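Cytochrome C (Marichromatium purpuratum 984, PDB 5LO9) is a thiosulfate dehydrogenase that probably oxidises thiosulfate to tetrathionate, perhaps also the reverse, and passes electrons among the four c-type hemes of each chain. Local coordinates at residues P1-R4 / G5-L8; T110-W113 / P114-L118; G315-Q318 / R319-M323; Y469-A472 / H473-Q477. One frame throughout, in Å; residues are numbered along the deposited sequence.

Contact 1 of 4, residues P1-R4 / G5-L8; sequences PFER and GRTL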
loop_
_atom_site.group_PDB
_atom_site.type_symbol
_atom_site.label_atom_id
_atom_site.label_comp_id
_atom_site.label_asym_id
_atom_site.label_seq_id
_atom_site.Cartn_x
_atom_site.Cartn_y
_atom_site.Cartn_z
ATOM N N PRO A 1 -15.795 -24.044 55.630
ATOM C CA PRO A 1 -16.368 -22.782 55.107
ATOM C C PRO A 1 -17.362 -23.026 53.959
ATOM O O PRO A 1 -18.364 -22.304 53.856
ATOM C CB PRO A 1 -15.138 -21.987 54.613
ATOM C CG PRO A 1 -13.990 -22.513 55.430
ATOM C CD PRO A 1 -14.334 -23.967 55.830
ATOM N N PHE A 2 -17.069 -24.021 53.102
ATOM C CA PHE A 2 -18.034 -24.484 52.099
ATOM C C PHE A 2 -19.241 -25.161 52.766
ATOM O O PHE A 2 -20.326 -25.176 52.169
ATOM C CB PHE A 2 -17.317 -25.427 51.096
ATOM C CG PHE A 2 -18.184 -25.928 49.935
ATOM C CD1 PHE A 2 -18.159 -25.255 48.697
ATOM C CD2 PHE A 2 -18.974 -27.085 50.039
ATOM C CE1 PHE A 2 -18.946 -25.711 47.562
ATOM C CE2 PHE A 2 -19.767 -27.552 48.909
ATOM C CZ PHE A 2 -19.746 -26.854 47.676
ATOM N N GLU A 3 -19.096 -25.656 54.020
ATOM C CA GLU A 3 -20.190 -26.364 54.699
ATOM C C GLU A 3 -21.190 -25.392 55.322
ATOM O O GLU A 3 -22.407 -25.533 55.127
ATOM C CB GLU A 3 -19.635 -27.307 55.785
ATOM C CG GLU A 3 -18.755 -28.473 55.282
ATOM C CD GLU A 3 -19.363 -29.270 54.118
ATOM O OE1 GLU A 3 -20.570 -29.093 53.794
ATOM O OE2 GLU A 3 -18.609 -30.087 53.532
ATOM N N ARG A 4 -20.701 -24.360 56.011
ATOM C CA ARG A 4 -21.603 -23.326 56.484
ATOM C C ARG A 4 -22.296 -22.670 55.297
ATOM O O ARG A 4 -23.523 -22.497 55.292
ATOM C CB ARG A 4 -20.824 -22.301 57.321
ATOM C CG ARG A 4 -21.635 -21.072 57.792
ATOM C CD ARG A 4 -22.603 -21.361 58.973
ATOM N NE ARG A 4 -22.574 -20.294 59.991
ATOM C CZ ARG A 4 -21.682 -20.209 60.984
ATOM N NH1 ARG A 4 -20.732 -21.141 61.121
ATOM N NH2 ARG A 4 -21.745 -19.187 61.845
ATOM N N GLY A 5 -21.519 -22.345 54.256
ATOM C CA GLY A 5 -22.096 -21.798 53.041
ATOM C C GLY A 5 -23.200 -22.659 52.458
ATOM O O GLY A 5 -24.272 -22.157 52.093
ATOM N N ARG A 6 -22.958 -23.968 52.355
ATOM C CA ARG A 6 -23.979 -24.848 51.786
ATOM C C ARG A 6 -25.246 -24.822 52.630
ATOM O O ARG A 6 -26.360 -24.709 52.097
ATOM C CB ARG A 6 -23.465 -26.291 51.618
ATOM C CG ARG A 6 -24.351 -27.146 50.628
ATOM C CD ARG A 6 -24.267 -28.673 50.815
ATOM N NE ARG A 6 -22.929 -29.101 51.235
ATOM C CZ ARG A 6 -21.975 -29.546 50.410
ATOM N NH1 ARG A 6 -22.187 -29.615 49.087
ATOM N NH2 ARG A 6 -20.786 -29.892 50.913
ATOM N N THR A 7 -25.109 -24.926 53.954
ATOM C CA THR A 7 -26.325 -24.995 54.752
ATOM C C THR A 7 -27.087 -23.665 54.703
ATOM O O THR A 7 -28.322 -23.675 54.600
ATOM C CB THR A 7 -25.998 -25.426 56.198
ATOM O OG1 THR A 7 -25.165 -24.445 56.817
ATOM C CG2 THR A 7 -25.260 -26.834 56.239
ATOM N N LEU A 8 -26.383 -22.522 54.638
ATOM C CA LEU A 8 -27.079 -21.243 54.466
ATOM C C LEU A 8 -27.714 -21.124 53.095
ATOM O O LEU A 8 -28.823 -20.584 52.963
ATOM C CB LEU A 8 -26.133 -20.074 54.666
ATOM C CG LEU A 8 -25.768 -19.692 56.087
ATOM C CD1 LEU A 8 -24.874 -18.435 56.089
ATOM C CD2 LEU A 8 -27.033 -19.470 56.876
#

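Contact 2 of 4, residues T110-W113 / P114-L118; sequences TGDW and PERDL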
loop_
_atom_site.group_PDB
_atom_site.type_symbol
_atom_site.label_atom_id
_atom_site.label_comp_id
_atom_site.label_asym_id
_atom_site.label_seq_id
_atom_site.Cartn_x
_atom_site.Cartn_y
_atom_site.Cartn_z
ATOM N N THR A 110 -18.005 -3.603 20.713
ATOM C CA THR A 110 -17.226 -2.511 20.131
ATOM C C THR A 110 -17.487 -1.131 20.743
ATOM O O THR A 110 -16.812 -0.174 20.350
ATOM C CB THR A 110 -17.516 -2.406 18.621
ATOM O OG1 THR A 110 -18.859 -1.903 18.384
ATOM C CG2 THR A 110 -17.376 -3.732 18.009
ATOM N N GLY A 111 -18.486 -0.977 21.624
ATOM C CA GLY A 111 -18.705 0.290 22.325
ATOM C C GLY A 111 -19.111 1.409 21.383
ATOM O O GLY A 111 -19.631 1.181 20.296
ATOM N N ASP A 112 -18.840 2.653 21.829
ATOM C CA ASP A 112 -19.073 3.854 21.028
ATOM C C ASP A 112 -18.007 4.894 21.392
ATOM O O ASP A 112 -18.235 5.858 22.128
ATOM C CB ASP A 112 -20.476 4.420 21.237
ATOM C CG ASP A 112 -20.748 5.641 20.353
ATOM O OD1 ASP A 112 -19.827 6.075 19.586
ATOM O OD2 ASP A 112 -21.898 6.150 20.409
ATOM N N TRP A 113 -16.819 4.698 20.876
ATOM C CA TRP A 113 -15.770 5.675 21.141
ATOM C C TRP A 113 -16.073 7.008 20.449
ATOM O O TRP A 113 -15.895 8.084 21.044
ATOM C CB TRP A 113 -14.387 5.136 20.707
ATOM C CG TRP A 113 -13.827 4.068 21.629
ATOM C CD1 TRP A 113 -13.941 2.712 21.480
ATOM C CD2 TRP A 113 -13.068 4.277 22.823
ATOM N NE1 TRP A 113 -13.317 2.072 22.509
ATOM C CE2 TRP A 113 -12.776 3.002 23.356
ATOM C CE3 TRP A 113 -12.624 5.413 23.506
ATOM C CZ2 TRP A 113 -12.063 2.829 24.546
ATOM C CZ3 TRP A 113 -11.911 5.246 24.671
ATOM C CH2 TRP A 113 -11.627 3.953 25.180
ATOM N N PRO A 114 -16.522 6.987 19.198
ATOM C CA PRO A 114 -16.607 8.249 18.433
ATOM C C PRO A 114 -17.557 9.276 18.998
ATOM O O PRO A 114 -17.223 10.464 19.018
ATOM C CB PRO A 114 -17.065 7.774 17.071
ATOM C CG PRO A 114 -16.576 6.417 16.981
ATOM C CD PRO A 114 -16.725 5.826 18.330
ATOM N N GLU A 115 -18.736 8.866 19.449
ATOM C CA GLU A 115 -19.684 9.821 19.997
ATOM C C GLU A 115 -19.707 9.889 21.529
ATOM O O GLU A 115 -20.100 10.923 22.084
ATOM C CB GLU A 115 -21.075 9.484 19.486
ATOM C CG GLU A 115 -21.160 9.478 17.941
ATOM C CD GLU A 115 -20.576 10.729 17.273
ATOM O OE1 GLU A 115 -20.920 11.874 17.679
ATOM O OE2 GLU A 115 -19.802 10.550 16.294
ATOM N N ARG A 116 -19.290 8.842 22.239
ATOM C CA ARG A 116 -19.409 8.847 23.689
ATOM C C ARG A 116 -18.129 8.460 24.441
ATOM O O ARG A 116 -18.177 8.317 25.672
ATOM C CB ARG A 116 -20.562 7.929 24.101
ATOM C CG ARG A 116 -21.890 8.427 23.619
ATOM C CD ARG A 116 -23.034 7.486 24.018
ATOM N NE ARG A 116 -23.381 6.571 22.950
ATOM C CZ ARG A 116 -24.373 5.697 22.997
ATOM N NH1 ARG A 116 -25.126 5.577 24.080
ATOM N NH2 ARG A 116 -24.578 4.914 21.965
ATOM N N ASP A 117 -16.990 8.293 23.765
ATOM C CA ASP A 117 -15.741 7.916 24.453
ATOM C C ASP A 117 -15.963 6.678 25.326
ATOM O O ASP A 117 -15.374 6.523 26.394
ATOM C CB ASP A 117 -15.192 9.086 25.294
ATOM C CG ASP A 117 -14.834 10.315 24.448
ATOM O OD1 ASP A 117 -14.103 10.164 23.442
ATOM O OD2 ASP A 117 -15.316 11.437 24.757
ATOM N N LEU A 118 -16.820 5.784 24.865
ATOM C CA LEU A 118 -17.331 4.687 25.660
ATOM C C LEU A 118 -16.721 3.369 25.206
ATOM O O LEU A 118 -16.977 2.951 24.069
ATOM C CB LEU A 118 -18.843 4.634 25.510
ATOM C CG LEU A 118 -19.568 3.477 26.184
ATOM C CD1 LEU A 118 -19.438 3.558 27.713
ATOM C CD2 LEU A 118 -21.030 3.520 25.756
#

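Contact 3 of 4, residues G315-Q318 / R319-M323; sequences GKNQ and RVDTM. With EDO (1,2-ethanediol), chain S.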
loop_
_atom_site.group_PDB
_atom_site.type_symbol
_atom_site.label_atom_id
_atom_site.label_comp_id
_atom_site.label_asym_id
_atom_site.label_seq_id
_atom_site.Cartn_x
_atom_site.Cartn_y
_atom_site.Cartn_z
ATOM N N GLY A 315 13.799 7.606 10.749
ATOM C CA GLY A 315 15.143 7.711 11.321
ATOM C C GLY A 315 15.604 6.525 12.181
ATOM O O GLY A 315 16.816 6.372 12.398
ATOM N N LYS A 316 14.671 5.697 12.688
ATOM C CA LYS A 316 15.014 4.609 13.619
ATOM C C LYS A 316 15.895 3.546 12.968
ATOM O O LYS A 316 16.760 2.952 13.633
ATOM C CB LYS A 316 13.728 3.958 14.169
ATOM C CG LYS A 316 13.858 2.526 14.829
ATOM C CD LYS A 316 12.868 2.349 15.997
ATOM C CE LYS A 316 12.479 0.892 16.355
ATOM N NZ LYS A 316 10.938 0.767 16.708
ATOM N N ASN A 317 15.656 3.257 11.681
ATOM C CA ASN A 317 16.467 2.311 10.915
ATOM C C ASN A 317 17.176 2.981 9.734
ATOM O O ASN A 317 17.816 2.283 8.934
ATOM C CB ASN A 317 15.608 1.120 10.435
ATOM C CG ASN A 317 14.200 1.526 9.972
ATOM O OD1 ASN A 317 13.817 2.698 10.042
ATOM N ND2 ASN A 317 13.440 0.554 9.455
ATOM N N GLN A 318 17.104 4.317 9.631
ATOM C CA GLN A 318 17.732 5.100 8.562
ATOM C C GLN A 318 17.410 4.468 7.205
ATOM O O GLN A 318 18.289 3.976 6.490
ATOM C CB GLN A 318 19.243 5.261 8.767
ATOM C CG GLN A 318 19.669 5.963 10.072
ATOM C CD GLN A 318 21.133 5.679 10.443
ATOM O OE1 GLN A 318 21.805 4.845 9.823
ATOM N NE2 GLN A 318 21.631 6.385 11.451
ATOM N N ARG A 319 16.118 4.495 6.862
ATOM C CA ARG A 319 15.582 3.701 5.766
ATOM C C ARG A 319 14.144 4.128 5.480
ATOM O O ARG A 319 13.412 4.516 6.394
ATOM C CB ARG A 319 15.630 2.220 6.175
ATOM C CG ARG A 319 15.148 1.234 5.172
ATOM C CD ARG A 319 14.548 0.008 5.855
ATOM N NE ARG A 319 14.716 -1.179 5.020
ATOM C CZ ARG A 319 14.057 -1.413 3.879
ATOM N NH1 ARG A 319 13.158 -0.539 3.412
ATOM N NH2 ARG A 319 14.306 -2.531 3.195
ATOM N N VAL A 320 13.732 4.001 4.211
ATOM C CA VAL A 320 12.345 4.242 3.815
ATOM C C VAL A 320 11.556 2.959 4.044
ATOM O O VAL A 320 11.993 1.876 3.647
ATOM C CB VAL A 320 12.265 4.694 2.342
ATOM C CG1 VAL A 320 10.828 4.731 1.824
ATOM C CG2 VAL A 320 12.873 6.067 2.183
ATOM N N ASP A 321 10.384 3.067 4.661
ATOM C CA ASP A 321 9.634 1.890 5.086
ATOM C C ASP A 321 8.274 1.855 4.411
ATOM O O ASP A 321 7.557 2.857 4.389
ATOM C CB ASP A 321 9.443 1.862 6.616
ATOM C CG ASP A 321 10.562 1.098 7.370
ATOM O OD1 ASP A 321 11.423 0.395 6.750
ATOM O OD2 ASP A 321 10.559 1.206 8.625
ATOM N N THR A 322 7.933 0.700 3.858
ATOM C CA THR A 322 6.582 0.444 3.405
ATOM C C THR A 322 5.680 0.199 4.602
ATOM O O THR A 322 6.128 0.055 5.734
ATOM C CB THR A 322 6.531 -0.780 2.474
ATOM O OG1 THR A 322 7.099 -1.940 3.100
ATOM C CG2 THR A 322 7.240 -0.543 1.176
ATOM N N MET A 323 4.376 0.176 4.346
ATOM C CA MET A 323 3.434 -0.273 5.363
ATOM C C MET A 323 3.725 -1.704 5.809
ATOM O O MET A 323 3.631 -2.008 6.999
ATOM C CB MET A 323 2.016 -0.164 4.835
ATOM C CG MET A 323 0.963 -0.697 5.759
ATOM S SD MET A 323 0.937 0.152 7.339
ATOM C CE MET A 323 0.439 1.791 6.883
HETATM C C1 EDO S . 3.046 -1.093 0.696
HETATM O O1 EDO S . 3.109 -1.963 1.865
HETATM C C2 EDO S . 2.245 0.200 0.959
HETATM O O2 EDO S . 3.045 1.249 1.645
#

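Contact 4 of 4, residues Y469-A472 / H473-Q477; sequences YINA and HERPQ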
loop_
_atom_site.group_PDB
_atom_site.type_symbol
_atom_site.label_atom_id
_atom_site.label_comp_id
_atom_site.label_asym_id
_atom_site.label_seq_id
_atom_site.Cartn_x
_atom_site.Cartn_y
_atom_site.Cartn_z
ATOM N N TYR A 469 7.770 5.835 35.386
ATOM C CA TYR A 469 7.709 4.698 36.306
ATOM C C TYR A 469 7.565 3.381 35.544
ATOM O O TYR A 469 8.321 2.436 35.769
ATOM C CB TYR A 469 6.560 4.866 37.303
ATOM C CG TYR A 469 6.235 3.622 38.135
ATOM C CD1 TYR A 469 7.074 3.182 39.131
ATOM C CD2 TYR A 469 5.089 2.909 37.935
ATOM C CE1 TYR A 469 6.781 2.045 39.915
ATOM C CE2 TYR A 469 4.791 1.764 38.719
ATOM C CZ TYR A 469 5.649 1.355 39.699
ATOM O OH TYR A 469 5.358 0.246 40.459
ATOM N N ILE A 470 6.595 3.303 34.638
ATOM C CA ILE A 470 6.336 2.080 33.869
ATOM C C ILE A 470 7.582 1.635 33.114
ATOM O O ILE A 470 7.984 0.465 33.149
ATOM C CB ILE A 470 5.182 2.328 32.883
ATOM C CG1 ILE A 470 3.851 2.180 33.574
ATOM C CG2 ILE A 470 5.258 1.382 31.669
ATOM C CD1 ILE A 470 2.678 2.817 32.760
ATOM N N ASN A 471 8.172 2.549 32.360
ATOM C CA ASN A 471 9.235 2.177 31.452
ATOM C C ASN A 471 10.600 2.139 32.121
ATOM O O ASN A 471 11.622 2.145 31.434
ATOM C CB ASN A 471 9.220 3.123 30.253
ATOM C CG ASN A 471 8.110 2.769 29.269
ATOM O OD1 ASN A 471 7.773 1.578 29.099
ATOM N ND2 ASN A 471 7.536 3.790 28.610
ATOM N N ALA A 472 10.643 2.093 33.444
ATOM C CA ALA A 472 11.891 1.890 34.145
ATOM C C ALA A 472 11.969 0.496 34.737
ATOM O O ALA A 472 12.838 0.220 35.556
ATOM C CB ALA A 472 12.063 2.969 35.204
ATOM N N HIS A 473 11.128 -0.399 34.267
ATOM C CA HIS A 473 11.103 -1.793 34.675
ATOM C C HIS A 473 11.753 -2.659 33.600
ATOM O O HIS A 473 11.829 -2.284 32.427
ATOM C CB HIS A 473 9.658 -2.269 34.878
ATOM C CG HIS A 473 8.959 -1.662 36.052
ATOM N ND1 HIS A 473 8.370 -0.416 36.016
ATOM C CD2 HIS A 473 8.715 -2.154 37.288
ATOM C CE1 HIS A 473 7.817 -0.154 37.187
ATOM N NE2 HIS A 473 8.009 -1.195 37.977
ATOM N N GLU A 474 12.205 -3.844 33.993
ATOM C CA GLU A 474 12.723 -4.712 32.940
ATOM C C GLU A 474 11.577 -5.269 32.122
ATOM O O GLU A 474 10.437 -5.383 32.587
ATOM C CB GLU A 474 13.557 -5.873 33.498
ATOM C CG GLU A 474 14.987 -5.503 33.852
ATOM C CD GLU A 474 15.871 -5.145 32.639
ATOM O OE1 GLU A 474 15.514 -5.487 31.488
ATOM O OE2 GLU A 474 16.920 -4.496 32.847
ATOM N N ARG A 475 11.910 -5.649 30.904
ATOM C CA ARG A 475 11.007 -6.242 29.912
ATOM C C ARG A 475 11.921 -6.977 28.952
ATOM O O ARG A 475 13.145 -6.833 29.072
ATOM C CB ARG A 475 10.205 -5.174 29.168
ATOM C CG ARG A 475 11.119 -4.177 28.412
ATOM C CD ARG A 475 10.354 -3.067 27.722
ATOM N NE ARG A 475 9.713 -2.181 28.698
ATOM C CZ ARG A 475 8.459 -2.308 29.120
ATOM N NH1 ARG A 475 7.677 -3.292 28.666
ATOM N NH2 ARG A 475 7.993 -1.445 30.000
ATOM N N PRO A 476 11.401 -7.704 27.966
ATOM C CA PRO A 476 12.281 -8.499 27.100
ATOM C C PRO A 476 13.326 -7.663 26.388
ATOM O O PRO A 476 13.124 -6.493 26.051
ATOM C CB PRO A 476 11.317 -9.144 26.115
ATOM C CG PRO A 476 10.025 -9.250 26.886
ATOM C CD PRO A 476 9.986 -7.964 27.677
ATOM N N GLN A 477 14.477 -8.291 26.199
ATOM C CA GLN A 477 15.626 -7.614 25.620
ATOM C C GLN A 477 15.337 -7.029 24.230
ATOM O O GLN A 477 14.483 -7.515 23.466
ATOM C CB GLN A 477 16.775 -8.605 25.528
ATOM C CG GLN A 477 18.053 -8.039 24.973
ATOM C CD GLN A 477 18.654 -7.009 25.845
ATOM O OE1 GLN A 477 18.565 -5.813 25.577
ATOM N NE2 GLN A 477 19.280 -7.470 26.927
#

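Contact 1 of 4, residues P1-R4 / G5-L8
Arg6 reaches back one helical turn to Glu3, its NH2 giving OE1 a hydrogen bond of 3.0 Å at 162° within a salt bridge. OE1 sits in the guanidinium plane and is approached on its syn side, and a weak second bond comes from Arg6 NE. This is the loose flank: Glu3 is exposed, and its chain, bent at chi2, folds over to lie side by side with Arg6. Phe2 comes at the same guanidinium from another side, with CE2 over its face, 3.2 Å from Arg6 NH1. The two planes are 76° apart, and it is the ring edge that meets the cation, not the pi face.

These residues open helix 2-10, the N-terminal helix of a cytochrome c domain, which packs on helix 74-86 in the way that pairs the terminal helices of this fold. Phe2 meets the ring of Tyr83 there, and Arg4 sends NE to Asp76.

The tight side belongs to Gly5 and Leu8. Gly5, buried and lacking a side chain, gives its N to Pro1 O at 3.2 Å, while Leu8 N meets Arg4 O at 2.9 Å, almost in line with the carbonyl. Thr7, though exposed, puts OG1, set between its backbone N and carbonyl carbon (chi1 63°), 3.0 Å from Arg4 O as a second bond. Leu8 is buried; its side chain touches Ile18 and lies about 5 Å from heme c.

Contact 2 of 4, residues T110-W113 / P114-L118
Asp112 splits its carboxylate between two residues of the following turn. As the N-cap of helix 113-116 it takes Glu115 N on OD1 at 3.0 Å, the donor lying above the carboxylate plane; OD2 forms a salt bridge with Arg116 NE, also 3.0 Å. That oxygen lies in the guanidinium plane and is met on its anti side, with the two planes nearly perpendicular (87°). With CG trans to the backbone N (chi1 -177°), the carboxylate is carried forward over the first turn. A leucine in its place would probably leave Glu115 N uncapped and Arg116 without this acidic partner, though Glu178 also meets it.

Backbone bonds close the loop. Asp112 N gives to Leu118 O at 2.9 Å, and Asp112 O accepts Leu118 N and Arg116 N from opposite faces of its plane; Asp117 and Leu118 together face Asp112 as a G1 beta bulge, with Asp117 at positive phi. Proline suits position 114, where a missing N-H costs no helical bond.

The carbonyl oxygen of Leu118 lies over one face of the Trp113 indole, offset toward its rim. Arg116 shares its charge between Asp112 and Glu178, while NH1 donates to Arg173 O; beside this cation Asp112 is probably kept ionised.

Contact 3 of 4, residues G315-Q318 / R319-M323
The amide of Asn317 and the carboxylate of Asp321 come at each other from opposite directions with their planes 65° apart. Asn317 ND2 donates to Asp321 OD2 at 3.1 Å and 173°, a nearly straight bond. The acceptor lies in the amide plane, and the nitrogen arrives on the syn side of OD2, tilted out of the carboxylate plane. The extended chain of Arg319 crosses the amide at a slant, its CD 3.8 Å from Asn317 ND2.

With chi1 at 39°, CG of Asn317 sits between its backbone N and carbonyl carbon, which swings the amide in toward Asp321. The acid's stronger partner is Arg314, which forms a salt bridge to the same OD2, so two donors grip one oxygen. An alanine here is likely to take one donor from OD2, leaving the carboxylate freer to turn about its salt bridge to Arg314.

The chain of Arg319 stays extended to NE, and NH1 gives Val320 O a bond of 2.7 Å, with the oxygen in the guanidinium plane. Its charge is met by Glu325 and by Asp354 of the second subunit, which suits a long cationic residue at this boundary. Farther on, Met323 N donates to O2 of an ethanediol, probably from the crystallisation liquor, at 3.2 Å, and Thr322, as N-cap, takes Glu325 N on its OG1.

The whole is a two-stranded antiparallel hairpin, 312-314 with 319-321, whose turn ends in a G1 beta bulge: Gln318, at positive phi, and Arg319 both face Arg314. Its loop contributes Lys316 to the thiosulfate pocket, and the chain leads on to Met323, which touches heme c.

Contact 4 of 4, residues Y469-A472 / H473-Q477
His473 folds back over the end of helix 460-470 and meets Tyr469 and Ile470. Its CB lies 3.6 Å from Ile470 O, and CG stays close to the same oxygen, since chi1 of -69° sets CG opposite the carbonyl carbon and turns the ring back toward the helix. ND1 then donates to Ile470 O at 3.0 Å, from well above the carbonyl plane; His473 N adds a weak bond to that oxygen. Next round the ring, CE1 sits 3.6 Å above the Tyr469 ring plane, over its centre, while NE2 is 3.9 Å from Tyr469 OH. The pair is T-shaped, with planes at 88° and centroids 4.8 Å apart, the imidazole edge toward the phenol face. Histidine suits the place because one flat ring offers both an N-H for a helix-end carbonyl and a C-H edge for an aromatic face.

Beyond it, Arg475 is buried, its guanidinium taken by the carbonyls of Tyr430 and Leu424 and by Ser429 OG. Asn471 also turns to Tyr430, through its hydroxyl.

This is the C-terminal end of the last helix of a cytochrome c domain, which packs on helix 391-401, Tyr469 lying on Ala395, while Ile470 touches heme c.

How the contacts relate
Contacts 1 and 4 lie on complementary elements, the first and the closing helix of different cytochrome c domains, about 45 Å apart between centres. Contact 1 sits far out, about 35 Å from the chain's centre, with three exposed residues; contact 4 has four buried residues and none exposed. Contact 2 is a capped turn some 14 Å from the chain's centre, whereas contact 3 is a hairpin beside the second subunit, on the opposite side of that centre from contact 1. Acid-base pairing marks contacts 1 and 2, an amide-carboxylate bond contact 3, and an aromatic pair contact 4. Contacts 3 and 4, centres about 25 Å apart, are the closest two.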